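Local coordinates for protein SusD homolog (Bacteroides thetaiotaomicron, PDB 4MRU) that probably binds glycans, perhaps mucin O-glycans, at the outer membrane as a SusD-like lipoprotein built on a TPR-like helical scaffold, at residues Met208-Tyr212 and Ser432-Arg436; Val115-Gln119 and Leu202-Met206; Arg295-Pro301 and Ser387-Gly391; Glu60-Gly64 and Phe302-Ile308. All blocks are in the same frame, centred on the assembly; numbering follows the deposited sequence. Where two conformers were deposited one is given.

Contact 1 (Met208-Tyr212 and Ser432-Arg436)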
loop_
_atom_site.group_PDB
_atom_site.type_symbol
_atom_site.label_atom_id
_atom_site.label_comp_id
_atom_site.label_asym_id
_atom_site.label_seq_id
_atom_site.Cartn_x
_atom_site.Cartn_y
_atom_site.Cartn_z
HETATM N N MSE A 208 7.097 -7.816 -9.084
HETATM C CA MSE A 208 6.446 -6.946 -10.073
HETATM C C MSE A 208 6.919 -5.508 -9.908
HETATM O O MSE A 208 7.101 -4.793 -10.888
HETATM C CB MSE A 208 4.911 -7.035 -9.930
HETATM C CG MSE A 208 4.194 -6.506 -11.163
HETATM SE SE MSE A 208 4.522 -7.655 -12.753
HETATM C CE MSE A 208 3.916 -9.349 -12.003
ATOM N N ARG A 209 7.244 -5.137 -8.683
ATOM C CA ARG A 209 7.716 -3.804 -8.335
ATOM C C ARG A 209 8.969 -3.459 -9.103
ATOM O O ARG A 209 9.155 -2.295 -9.431
ATOM C CB ARG A 209 7.985 -3.667 -6.824
ATOM C CG ARG A 209 8.159 -2.219 -6.390
ATOM C CD ARG A 209 6.834 -1.498 -6.072
ATOM N NE ARG A 209 6.396 -1.880 -4.734
ATOM C CZ ARG A 209 5.208 -2.327 -4.363
ATOM N NH1 ARG A 209 4.184 -2.436 -5.208
ATOM N NH2 ARG A 209 5.048 -2.631 -3.078
ATOM N N LEU A 210 9.795 -4.468 -9.418
ATOM C CA LEU A 210 11.085 -4.229 -10.045
ATOM C C LEU A 210 11.105 -4.433 -11.568
ATOM O O LEU A 210 12.196 -4.502 -12.187
ATOM C CB LEU A 210 12.149 -5.141 -9.419
ATOM C CG LEU A 210 12.202 -5.201 -7.887
ATOM C CD1 LEU A 210 13.411 -6.015 -7.454
ATOM C CD2 LEU A 210 12.219 -3.818 -7.283
ATOM N N CYS A 211 9.933 -4.430 -12.190
ATOM C CA CYS A 211 9.863 -4.791 -13.616
ATOM C C CYS A 211 10.468 -3.700 -14.536
ATOM O O CYS A 211 10.760 -3.968 -15.702
ATOM C CB CYS A 211 8.433 -5.160 -13.993
ATOM S SG CYS A 211 7.392 -3.689 -14.121
ATOM N N TYR A 212 10.714 -2.500 -14.028
ATOM C CA TYR A 212 11.344 -1.455 -14.828
ATOM C C TYR A 212 12.836 -1.268 -14.509
ATOM O O TYR A 212 13.449 -0.319 -15.020
ATOM C CB TYR A 212 10.581 -0.114 -14.665
ATOM C CG TYR A 212 9.171 -0.179 -15.198
ATOM C CD1 TYR A 212 8.935 -0.272 -16.562
ATOM C CD2 TYR A 212 8.051 -0.085 -14.344
ATOM C CE1 TYR A 212 7.639 -0.319 -17.060
ATOM C CE2 TYR A 212 6.771 -0.135 -14.842
ATOM C CZ TYR A 212 6.575 -0.227 -16.216
ATOM O OH TYR A 212 5.295 -0.284 -16.707
ATOM N N SER A 432 2.680 3.128 -4.145
ATOM C CA SER A 432 3.850 2.553 -4.791
ATOM C C SER A 432 3.485 2.147 -6.179
ATOM O O SER A 432 4.233 2.378 -7.104
ATOM C CB SER A 432 4.399 1.380 -3.972
ATOM O OG SER A 432 4.868 1.855 -2.747
ATOM N N GLU A 433 2.314 1.533 -6.344
ATOM C CA GLU A 433 1.930 1.095 -7.673
ATOM C C GLU A 433 1.634 2.257 -8.631
ATOM O O GLU A 433 1.819 2.137 -9.849
ATOM C CB GLU A 433 0.735 0.140 -7.556
ATOM C CG GLU A 433 1.178 -1.202 -6.960
ATOM C CD GLU A 433 2.161 -1.895 -7.885
ATOM O OE1 GLU A 433 1.654 -2.585 -8.788
ATOM O OE2 GLU A 433 3.411 -1.675 -7.766
ATOM N N HIS A 434 1.131 3.345 -8.083
ATOM C CA HIS A 434 0.885 4.567 -8.832
ATOM C C HIS A 434 2.202 5.194 -9.273
ATOM O O HIS A 434 2.373 5.558 -10.426
ATOM C CB HIS A 434 0.020 5.589 -8.036
ATOM C CG HIS A 434 -0.063 6.930 -8.701
ATOM N ND1 HIS A 434 -0.938 7.202 -9.730
ATOM C CD2 HIS A 434 0.710 8.034 -8.571
ATOM C CE1 HIS A 434 -0.712 8.416 -10.195
ATOM N NE2 HIS A 434 0.256 8.959 -9.486
ATOM N N ARG A 435 3.161 5.261 -8.373
ATOM C CA ARG A 435 4.507 5.688 -8.767
ATOM C C ARG A 435 5.150 4.799 -9.867
ATOM O O ARG A 435 5.780 5.294 -10.814
ATOM C CB ARG A 435 5.403 5.753 -7.538
ATOM C CG ARG A 435 5.023 6.896 -6.608
ATOM C CD ARG A 435 5.948 6.938 -5.387
ATOM N NE ARG A 435 5.631 5.872 -4.457
ATOM C CZ ARG A 435 6.443 5.425 -3.493
ATOM N NH1 ARG A 435 7.644 5.935 -3.344
ATOM N NH2 ARG A 435 6.042 4.424 -2.708
ATOM N N ARG A 436 5.019 3.506 -9.717
ATOM C CA ARG A 436 5.671 2.558 -10.611
ATOM C C ARG A 436 5.092 2.635 -12.016
ATOM O O ARG A 436 5.832 2.684 -13.008
ATOM C CB ARG A 436 5.509 1.131 -10.097
ATOM C CG ARG A 436 6.229 0.097 -10.989
ATOM C CD ARG A 436 6.267 -1.276 -10.338
ATOM N NE ARG A 436 4.937 -1.850 -10.222
ATOM C CZ ARG A 436 4.316 -2.560 -11.163
ATOM N NH1 ARG A 436 4.905 -2.821 -12.311
ATOM N NH2 ARG A 436 3.072 -2.993 -10.955
#
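Two arginines and one glutamate tie the C-terminal end of helix 192-209 to helix 427-437. E433 is held with chi1 and chi2 both m, which turns its carboxylate along its own helix toward R436, one turn later. The two side chains pair in the bidentate manner: R436 NH2 to E433 OE1 at 2.6 Å and R436 NE to E433 OE2 at 2.9 Å. R209 joins from the other helix. Its CA-to-CB bond points away, but p rotamers at chi2 and chi3 fold the chain back, so that R209 NH1 reaches E433 OE2 at 2.8 Å and completes a salt-bridge network. S432 CB lies over one face of the R209 guanidinium.

R436 is extended through chi2 (t, t) before turning at chi3 (p), and it has the largest buried share of the contact. Its guanidinium lies with the carbonyl of M208 over one face and with C211 SG at the edge, 3.2 Å from R436 NH1. Further out along the chain, the Y212 ring packs against the aliphatic part of R436, Y212 CD2 to R436 CG 3.8 Å.

The charges continue into the surrounding helices of the TPR-like scaffold: R209 also pairs with E429 and with D123 of helix 104-125, R436 with E336 of helix 327-339, and E433 with K419 of helix 408-423, whose I416 packs on E433 and R436.

Contact 2 (Val115-Gln119 and Leu202-Met206). With EDO (1,2-ethanediol), chain E; EDO (1,2-ethanediol), chain F.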
loop_
_atom_site.group_PDB
_atom_site.type_symbol
_atom_site.label_atom_id
_atom_site.label_comp_id
_atom_site.label_asym_id
_atom_site.label_seq_id
_atom_site.Cartn_x
_atom_site.Cartn_y
_atom_site.Cartn_z
ATOM N N VAL A 115 10.555 -8.611 6.837
ATOM C CA VAL A 115 10.503 -8.261 5.449
ATOM C C VAL A 115 9.182 -7.541 5.151
ATOM O O VAL A 115 9.152 -6.535 4.457
ATOM C CB VAL A 115 10.632 -9.495 4.538
ATOM C CG1 VAL A 115 10.304 -9.133 3.109
ATOM C CG2 VAL A 115 12.031 -10.103 4.643
ATOM N N THR A 116 8.074 -8.084 5.627
ATOM C CA THR A 116 6.777 -7.502 5.325
ATOM C C THR A 116 6.683 -6.034 5.818
ATOM O O THR A 116 6.180 -5.178 5.124
ATOM C CB THR A 116 5.658 -8.376 5.943
ATOM O OG1 THR A 116 5.786 -9.719 5.463
ATOM C CG2 THR A 116 4.274 -7.829 5.620
ATOM N N ILE A 117 7.151 -5.765 7.032
ATOM C CA ILE A 117 7.150 -4.421 7.594
ATOM C C ILE A 117 8.012 -3.487 6.752
ATOM O O ILE A 117 7.614 -2.386 6.377
ATOM C CB ILE A 117 7.727 -4.430 9.027
ATOM C CG1 ILE A 117 6.780 -5.142 9.958
ATOM C CG2 ILE A 117 7.954 -3.006 9.525
ATOM C CD1 ILE A 117 7.407 -5.610 11.266
HETATM N N MSE A 118 9.220 -3.957 6.462
HETATM C CA MSE A 118 10.217 -3.080 5.890
HETATM C C MSE A 118 10.125 -2.937 4.376
HETATM O O MSE A 118 10.688 -1.982 3.816
HETATM C CB MSE A 118 11.596 -3.611 6.243
HETATM C CG MSE A 118 11.879 -3.544 7.744
HETATM SE SE MSE A 118 11.787 -1.672 8.407
HETATM C CE MSE A 118 11.644 -2.019 10.351
ATOM N N GLN A 119 9.450 -3.853 3.690
ATOM C CA GLN A 119 9.175 -3.649 2.257
ATOM C C GLN A 119 8.461 -2.302 2.051
ATOM O O GLN A 119 8.767 -1.530 1.121
ATOM C CB GLN A 119 8.365 -4.818 1.667
ATOM C CG GLN A 119 7.853 -4.634 0.226
ATOM C CD GLN A 119 6.391 -4.247 0.222
ATOM O OE1 GLN A 119 5.523 -5.078 0.474
ATOM N NE2 GLN A 119 6.104 -2.977 -0.021
ATOM N N LEU A 202 3.797 -12.198 -1.476
ATOM C CA LEU A 202 4.681 -11.058 -1.247
ATOM C C LEU A 202 5.860 -11.084 -2.207
ATOM O O LEU A 202 6.246 -10.028 -2.711
ATOM C CB LEU A 202 5.201 -11.082 0.169
ATOM C CG LEU A 202 6.050 -9.921 0.679
ATOM C CD1 LEU A 202 5.316 -8.607 0.512
ATOM C CD2 LEU A 202 6.417 -10.163 2.139
ATOM N N GLN A 203 6.446 -12.265 -2.448
ATOM C CA GLN A 203 7.505 -12.389 -3.462
ATOM C C GLN A 203 7.003 -11.921 -4.834
ATOM O O GLN A 203 7.716 -11.230 -5.553
ATOM C CB GLN A 203 8.004 -13.807 -3.588
ATOM C CG GLN A 203 8.781 -14.338 -2.401
ATOM C CD GLN A 203 8.996 -15.860 -2.485
ATOM O OE1 GLN A 203 8.094 -16.622 -2.854
ATOM N NE2 GLN A 203 10.208 -16.297 -2.142
ATOM N N LEU A 204 5.782 -12.283 -5.177
ATOM C CA LEU A 204 5.174 -11.856 -6.430
ATOM C C LEU A 204 5.016 -10.325 -6.506
ATOM O O LEU A 204 5.337 -9.701 -7.511
ATOM C CB LEU A 204 3.819 -12.541 -6.594
ATOM C CG LEU A 204 2.997 -12.172 -7.832
ATOM C CD1 LEU A 204 3.776 -12.457 -9.107
ATOM C CD2 LEU A 204 1.690 -12.931 -7.827
ATOM N N ARG A 205 4.508 -9.737 -5.430
ATOM C CA ARG A 205 4.331 -8.293 -5.365
ATOM C C ARG A 205 5.669 -7.566 -5.553
ATOM O O ARG A 205 5.783 -6.659 -6.334
ATOM C CB ARG A 205 3.745 -7.907 -4.017
ATOM C CG ARG A 205 3.533 -6.425 -3.860
ATOM C CD ARG A 205 3.361 -6.028 -2.388
ATOM N NE ARG A 205 1.965 -6.093 -1.978
ATOM C CZ ARG A 205 1.551 -5.862 -0.732
ATOM N NH1 ARG A 205 2.440 -5.575 0.216
ATOM N NH2 ARG A 205 0.257 -5.926 -0.442
HETATM N N MSE A 206 6.672 -8.007 -4.805
HETATM C CA MSE A 206 7.984 -7.380 -4.842
HETATM C C MSE A 206 8.681 -7.597 -6.166
HETATM O O MSE A 206 9.328 -6.685 -6.675
HETATM C CB MSE A 206 8.810 -7.976 -3.723
HETATM C CG MSE A 206 8.325 -7.494 -2.359
HETATM SE SE MSE A 206 9.322 -8.454 -0.935
HETATM C CE MSE A 206 11.156 -8.391 -1.675
HETATM C C1 EDO E . 10.721 -19.734 -3.221
HETATM O O1 EDO E . 10.485 -19.164 -1.935
HETATM C C2 EDO E . 9.389 -19.905 -3.912
HETATM O O2 EDO E . 9.007 -18.607 -4.348
HETATM C C1 EDO F . 1.664 -5.669 3.497
HETATM O O1 EDO F . 2.340 -4.541 2.930
HETATM C C2 EDO F . 0.292 -5.148 3.754
HETATM O O2 EDO F . -0.194 -4.845 2.458
#
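Segments 115-119 and 202-206, of helices 104-125 and 192-209, run nearly parallel, their axes 24° apart in direction, yet stand 12.0 Å apart at closest approach, a wide spacing that side chains must fill from both sides. The nearest CA pair, T116 and L202, is 7.8 Å apart. L202 does much of the filling: its CD2 lies 4.1 Å from V115 CG1 and 3.4 Å from T116 OG1 (itself hydrogen-bonded to L112 O), while its CD1 sits 3.5 Å from Q119 OE1. Selenomethionine M206 extends the apolar part, with SE 4.2 Å from V115 CG1 and CG 3.9 Å from Q119 CG.

Both helices belong to the TPR-like helical scaffold of this SusD homolog, and helix 152-173 packs against both through V115, M118 and M206.

One hydrogen bond, R205 NH1 to Q119 OE1 at 3.1 Å, spans the gap. The amide's other end, NE2, is bonded to D123, and R205 NE makes a salt bridge to E329. The chain F ethanediol, probably from the crystallisation liquor, takes R205 NH1 and NH2 through its O1 and O2. Apolar packing thus merges into a buried polar edge, where Q119 and R205 each also bond an acidic residue.

Contact 3 (Arg295-Pro301 and Ser387-Gly391). With EDO (1,2-ethanediol), chain K.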
loop_
_atom_site.group_PDB
_atom_site.type_symbol
_atom_site.label_atom_id
_atom_site.label_comp_id
_atom_site.label_asym_id
_atom_site.label_seq_id
_atom_site.Cartn_x
_atom_site.Cartn_y
_atom_site.Cartn_z
ATOM N N ARG A 295 -11.512 16.996 -2.422
ATOM C CA ARG A 295 -10.308 17.219 -3.219
ATOM C C ARG A 295 -9.086 17.084 -2.332
ATOM O O ARG A 295 -9.018 17.685 -1.285
ATOM C CB ARG A 295 -10.322 18.582 -3.891
ATOM C CG ARG A 295 -9.194 18.827 -4.904
ATOM C CD ARG A 295 -9.414 18.076 -6.221
ATOM N NE ARG A 295 -8.326 18.364 -7.093
ATOM C CZ ARG A 295 -8.290 19.387 -7.928
ATOM N NH1 ARG A 295 -9.347 20.229 -8.064
ATOM N NH2 ARG A 295 -7.197 19.582 -8.639
ATOM N N ILE A 296 -8.111 16.305 -2.767
ATOM C CA ILE A 296 -6.863 16.147 -2.002
ATOM C C ILE A 296 -5.830 17.198 -2.402
ATOM O O ILE A 296 -5.585 17.390 -3.576
ATOM C CB ILE A 296 -6.273 14.737 -2.190
ATOM C CG1 ILE A 296 -7.247 13.725 -1.609
ATOM C CG2 ILE A 296 -4.892 14.615 -1.537
ATOM C CD1 ILE A 296 -6.953 12.309 -1.999
ATOM N N GLY A 297 -5.244 17.844 -1.402
ATOM C CA GLY A 297 -4.262 18.914 -1.619
ATOM C C GLY A 297 -4.817 20.327 -1.755
ATOM O O GLY A 297 -4.595 21.007 -2.763
ATOM N N ILE A 298 -5.500 20.767 -0.708
ATOM C CA ILE A 298 -6.186 22.005 -0.669
ATOM C C ILE A 298 -5.999 22.651 0.706
ATOM O O ILE A 298 -5.580 21.978 1.614
ATOM C CB ILE A 298 -7.691 21.795 -0.863
ATOM C CG1 ILE A 298 -8.255 20.899 0.237
ATOM C CG2 ILE A 298 -7.982 21.219 -2.262
ATOM C CD1 ILE A 298 -9.767 20.856 0.311
ATOM N N ASN A 299 -6.343 23.939 0.814
ATOM C CA ASN A 299 -6.506 24.640 2.082
ATOM C C ASN A 299 -7.924 25.190 2.083
ATOM O O ASN A 299 -8.169 26.276 1.595
ATOM C CB ASN A 299 -5.474 25.764 2.261
ATOM C CG ASN A 299 -4.013 25.277 2.384
ATOM O OD1 ASN A 299 -3.095 26.046 2.125
ATOM N ND2 ASN A 299 -3.809 24.088 2.831
ATOM N N SER A 300 -8.892 24.407 2.542
ATOM C CA SER A 300 -10.283 24.825 2.454
ATOM C C SER A 300 -10.543 26.092 3.257
ATOM O O SER A 300 -10.045 26.216 4.367
ATOM C CB SER A 300 -11.219 23.731 2.987
ATOM O OG SER A 300 -12.584 24.163 2.995
ATOM N N PRO A 301 -11.396 27.001 2.741
ATOM C CA PRO A 301 -11.856 28.167 3.540
ATOM C C PRO A 301 -13.031 27.858 4.422
ATOM O O PRO A 301 -13.502 28.723 5.132
ATOM C CB PRO A 301 -12.299 29.160 2.465
ATOM C CG PRO A 301 -12.798 28.278 1.356
ATOM C CD PRO A 301 -11.975 27.005 1.384
ATOM N N SER A 387 -15.968 24.419 -4.341
ATOM C CA SER A 387 -14.648 25.054 -4.340
ATOM C C SER A 387 -13.609 24.427 -5.268
ATOM O O SER A 387 -12.774 25.149 -5.787
ATOM C CB SER A 387 -14.018 25.007 -2.939
ATOM O OG SER A 387 -14.793 25.685 -1.998
ATOM N N TYR A 388 -13.586 23.102 -5.388
ATOM C CA TYR A 388 -12.460 22.437 -6.081
ATOM C C TYR A 388 -12.903 21.477 -7.214
ATOM O O TYR A 388 -12.206 20.490 -7.528
ATOM C CB TYR A 388 -11.583 21.714 -5.075
ATOM C CG TYR A 388 -11.072 22.613 -3.989
ATOM C CD1 TYR A 388 -10.134 23.601 -4.264
ATOM C CD2 TYR A 388 -11.552 22.522 -2.702
ATOM C CE1 TYR A 388 -9.688 24.469 -3.272
ATOM C CE2 TYR A 388 -11.122 23.377 -1.704
ATOM C CZ TYR A 388 -10.168 24.344 -1.991
ATOM O OH TYR A 388 -9.715 25.185 -1.007
ATOM N N SER A 389 -14.038 21.791 -7.828
ATOM C CA SER A 389 -14.549 20.982 -8.933
ATOM C C SER A 389 -13.566 20.944 -10.049
ATOM O O SER A 389 -12.864 21.920 -10.299
ATOM C CB SER A 389 -15.866 21.529 -9.449
ATOM O OG SER A 389 -16.840 21.397 -8.423
ATOM N N THR A 390 -13.486 19.803 -10.740
ATOM C CA THR A 390 -12.545 19.715 -11.845
ATOM C C THR A 390 -12.945 18.580 -12.785
ATOM O O THR A 390 -13.878 17.805 -12.495
ATOM C CB THR A 390 -11.067 19.566 -11.312
ATOM O OG1 THR A 390 -10.149 19.914 -12.338
ATOM C CG2 THR A 390 -10.749 18.191 -10.883
ATOM N N GLY A 391 -12.235 18.477 -13.902
ATOM C CA GLY A 391 -12.494 17.427 -14.868
ATOM C C GLY A 391 -12.112 16.045 -14.388
ATOM O O GLY A 391 -11.459 15.865 -13.373
HETATM C C1 EDO K . -8.174 24.598 -8.627
HETATM O O1 EDO K . -7.399 24.245 -9.818
HETATM C C2 EDO K . -9.619 24.048 -8.542
HETATM O O2 EDO K . -9.901 22.894 -9.389
HETATM O O HOH W 1 -7.118 25.868 -1.368
#
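Neither segment is regular: 295-301 and 387-391 are loop backbones, meeting at R295 and Y388 with CA atoms 6.3 Å apart. They belong to the outer loops that decorate the helical scaffold of this SusD homolog. G297 has phi/psi of 89/60, where a side chain would jam against the carbonyl of I296, and the chain turns there before an extended I298 brings its side chain toward Y388. G297 is also backbone-bonded to V446 and V447, which anchors the turn.

Y388 is the centrepiece. Its ring lies flat over I298, whose CG2 sits 3.6 Å from the ring centroid and 1° off the normal, a CH-pi contact; I298 CD1 also reaches Y388 CE2 at 3.5 Å. Beside it, R295 packs its CB 3.6 Å from Y388 CB, then sends NH1 to Y388 O at 2.9 Å, a direct hydrogen bond between the loops. R295 NH2 is held by P444 O, and T390 CG2 covers one face of the guanidinium. An ethanediol, probably from the crystallisation liquor, accepts from R295 NH1 through its O2 at 3.0 Å.

At the far end of the ring, a water bridges the loops, 2.7 Å from Y388 OH and accepting from N299 N at 3.0 Å.

Contact 4 (Glu60-Gly64 and Phe302-Ile308)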
loop_
_atom_site.group_PDB
_atom_site.type_symbol
_atom_site.label_atom_id
_atom_site.label_comp_id
_atom_site.label_asym_id
_atom_site.label_seq_id
_atom_site.Cartn_x
_atom_site.Cartn_y
_atom_site.Cartn_z
ATOM N N GLU A 60 -7.622 15.236 4.555
ATOM C CA GLU A 60 -7.629 15.655 5.931
ATOM C C GLU A 60 -8.747 16.686 6.079
ATOM O O GLU A 60 -8.935 17.575 5.258
ATOM C CB GLU A 60 -6.252 16.223 6.324
ATOM C CG GLU A 60 -5.022 15.357 5.976
ATOM C CD GLU A 60 -4.222 15.848 4.789
ATOM O OE1 GLU A 60 -4.830 16.435 3.879
ATOM O OE2 GLU A 60 -2.986 15.611 4.759
ATOM N N THR A 61 -9.508 16.555 7.140
ATOM C CA THR A 61 -10.630 17.452 7.408
ATOM C C THR A 61 -10.262 18.672 8.185
ATOM O O THR A 61 -11.054 19.623 8.271
ATOM C CB THR A 61 -11.694 16.737 8.279
ATOM O OG1 THR A 61 -11.078 16.306 9.506
ATOM C CG2 THR A 61 -12.271 15.577 7.553
ATOM N N ARG A 62 -9.045 18.703 8.732
ATOM C CA ARG A 62 -8.689 19.782 9.651
ATOM C C ARG A 62 -8.107 20.982 8.911
ATOM O O ARG A 62 -6.943 20.972 8.522
ATOM C CB ARG A 62 -7.724 19.285 10.738
ATOM C CG ARG A 62 -8.351 18.172 11.596
ATOM C CD ARG A 62 -9.609 18.664 12.319
ATOM N NE ARG A 62 -10.337 17.572 12.952
ATOM C CZ ARG A 62 -11.524 17.684 13.528
ATOM N NH1 ARG A 62 -12.150 18.873 13.572
ATOM N NH2 ARG A 62 -12.083 16.594 14.074
ATOM N N THR A 63 -8.937 22.026 8.782
ATOM C CA THR A 63 -8.634 23.212 7.937
ATOM C C THR A 63 -7.552 24.072 8.537
ATOM O O THR A 63 -6.922 24.869 7.827
ATOM C CB THR A 63 -9.889 24.070 7.697
ATOM O OG1 THR A 63 -10.462 24.469 8.963
ATOM C CG2 THR A 63 -10.888 23.262 6.899
ATOM N N GLY A 64 -7.299 23.900 9.824
ATOM C CA GLY A 64 -6.197 24.597 10.468
ATOM C C GLY A 64 -4.831 24.033 10.140
ATOM O O GLY A 64 -3.828 24.675 10.403
ATOM N N PHE A 302 -13.542 26.637 4.378
ATOM C CA PHE A 302 -14.696 26.270 5.198
ATOM C C PHE A 302 -14.291 25.727 6.576
ATOM O O PHE A 302 -13.091 25.676 6.903
ATOM C CB PHE A 302 -15.537 25.287 4.387
ATOM C CG PHE A 302 -16.105 25.905 3.139
ATOM C CD1 PHE A 302 -16.861 27.073 3.204
ATOM C CD2 PHE A 302 -15.810 25.386 1.898
ATOM C CE1 PHE A 302 -17.351 27.671 2.051
ATOM C CE2 PHE A 302 -16.301 25.969 0.748
ATOM C CZ PHE A 302 -17.083 27.102 0.819
ATOM N N SER A 303 -15.294 25.342 7.380
ATOM C CA SER A 303 -15.071 24.846 8.741
ATOM C C SER A 303 -14.719 23.377 8.723
ATOM O O SER A 303 -14.975 22.681 7.747
ATOM C CB SER A 303 -16.312 25.070 9.617
ATOM O OG SER A 303 -17.399 24.177 9.291
ATOM N N ASP A 304 -14.081 22.908 9.785
ATOM C CA ASP A 304 -13.867 21.464 9.956
ATOM C C ASP A 304 -15.204 20.682 9.906
ATOM O O ASP A 304 -15.281 19.605 9.283
ATOM C CB ASP A 304 -13.144 21.173 11.267
ATOM C CG ASP A 304 -11.737 21.734 11.307
ATOM O OD1 ASP A 304 -11.315 22.405 10.362
ATOM O OD2 ASP A 304 -11.040 21.524 12.326
ATOM N N ASP A 305 -16.260 21.228 10.497
ATOM C CA ASP A 305 -17.547 20.538 10.502
ATOM C C ASP A 305 -18.078 20.372 9.083
ATOM O O ASP A 305 -18.629 19.330 8.756
ATOM C CB ASP A 305 -18.580 21.275 11.348
ATOM C CG ASP A 305 -19.796 20.408 11.654
ATOM O OD1 ASP A 305 -19.636 19.368 12.343
ATOM O OD2 ASP A 305 -20.907 20.754 11.188
ATOM N N ASP A 306 -17.886 21.400 8.248
ATOM C CA ASP A 306 -18.236 21.320 6.813
ATOM C C ASP A 306 -17.517 20.152 6.093
ATOM O O ASP A 306 -18.093 19.438 5.263
ATOM C CB ASP A 306 -17.876 22.632 6.086
ATOM C CG ASP A 306 -18.736 23.823 6.459
ATOM O OD1 ASP A 306 -19.896 23.622 6.810
ATOM O OD2 ASP A 306 -18.252 25.003 6.380
HETATM N N MSE A 307 -16.224 19.988 6.370
HETATM C CA MSE A 307 -15.398 18.936 5.749
HETATM C C MSE A 307 -15.792 17.584 6.268
HETATM O O MSE A 307 -15.789 16.617 5.535
HETATM C CB MSE A 307 -13.897 19.103 6.042
HETATM C CG MSE A 307 -13.273 20.437 5.655
HETATM SE SE MSE A 307 -13.390 20.756 3.695
HETATM C CE MSE A 307 -14.923 21.864 3.819
ATOM N N ILE A 308 -16.144 17.510 7.541
ATOM C CA ILE A 308 -16.513 16.244 8.169
ATOM C C ILE A 308 -17.883 15.774 7.686
ATOM O O ILE A 308 -18.063 14.622 7.384
ATOM C CB ILE A 308 -16.518 16.388 9.699
ATOM C CG1 ILE A 308 -15.080 16.459 10.221
ATOM C CG2 ILE A 308 -17.302 15.255 10.381
ATOM C CD1 ILE A 308 -14.984 17.050 11.615
HETATM O O HOH W 2 -8.501 22.528 12.066
#
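D304 is the hub. Its OD1 accepts from T63 twice, from OG1 at 2.6 Å and from the backbone N at 2.9 Å, while R62 NH1 forms a salt bridge to D304 OD2 at 3.1 Å. A water extends the set, donating to D304 OD2 at 2.7 Å and accepting from G64 N at 2.9 Å. R62 has further partners: NH2 bonds to W255 O, and NE makes a salt bridge to D257.

D304 sits in the first turn of helix 304-309, within a capping box: S303, the N-cap, accepts from D306 N through OG at 3.0 Å, and D306 OD2 takes S303 N at 3.1 Å. The loop leaving strand 58-60 is thus fastened to a capped helix start.

Apolar contacts surround this. T61 CB lies 3.9 Å from both M307 CB and I308 CG1, T63 CG2 packs 3.9 Å from M307 CG, and I308 CD1 covers one face of the R62 guanidinium, 3.8 Å from NH2.

How the contacts relate
Contacts 1 and 2 are buried near the centre of the chain and share helix 192-209: contact 2 uses the turn just before its C-terminal end and contact 1 that end, and they meet where R209 NH2 comes within 3.3 Å of Q119 NE2. Contacts 3 and 4 are partly buried, about 24 and 26 Å from the chain's centre; 295-301 continues directly into 302-308, S300 touches M307, and S387 also packs on F302 (S387 OG to F302 CE2 3.1 Å). Contact 2 mixes apolar packing with a single hydrogen bond; contact 1 is a buried charge network. At the periphery, contact 3 relies on one aromatic ring and contact 4 on one aspartate; each also includes a bridging water.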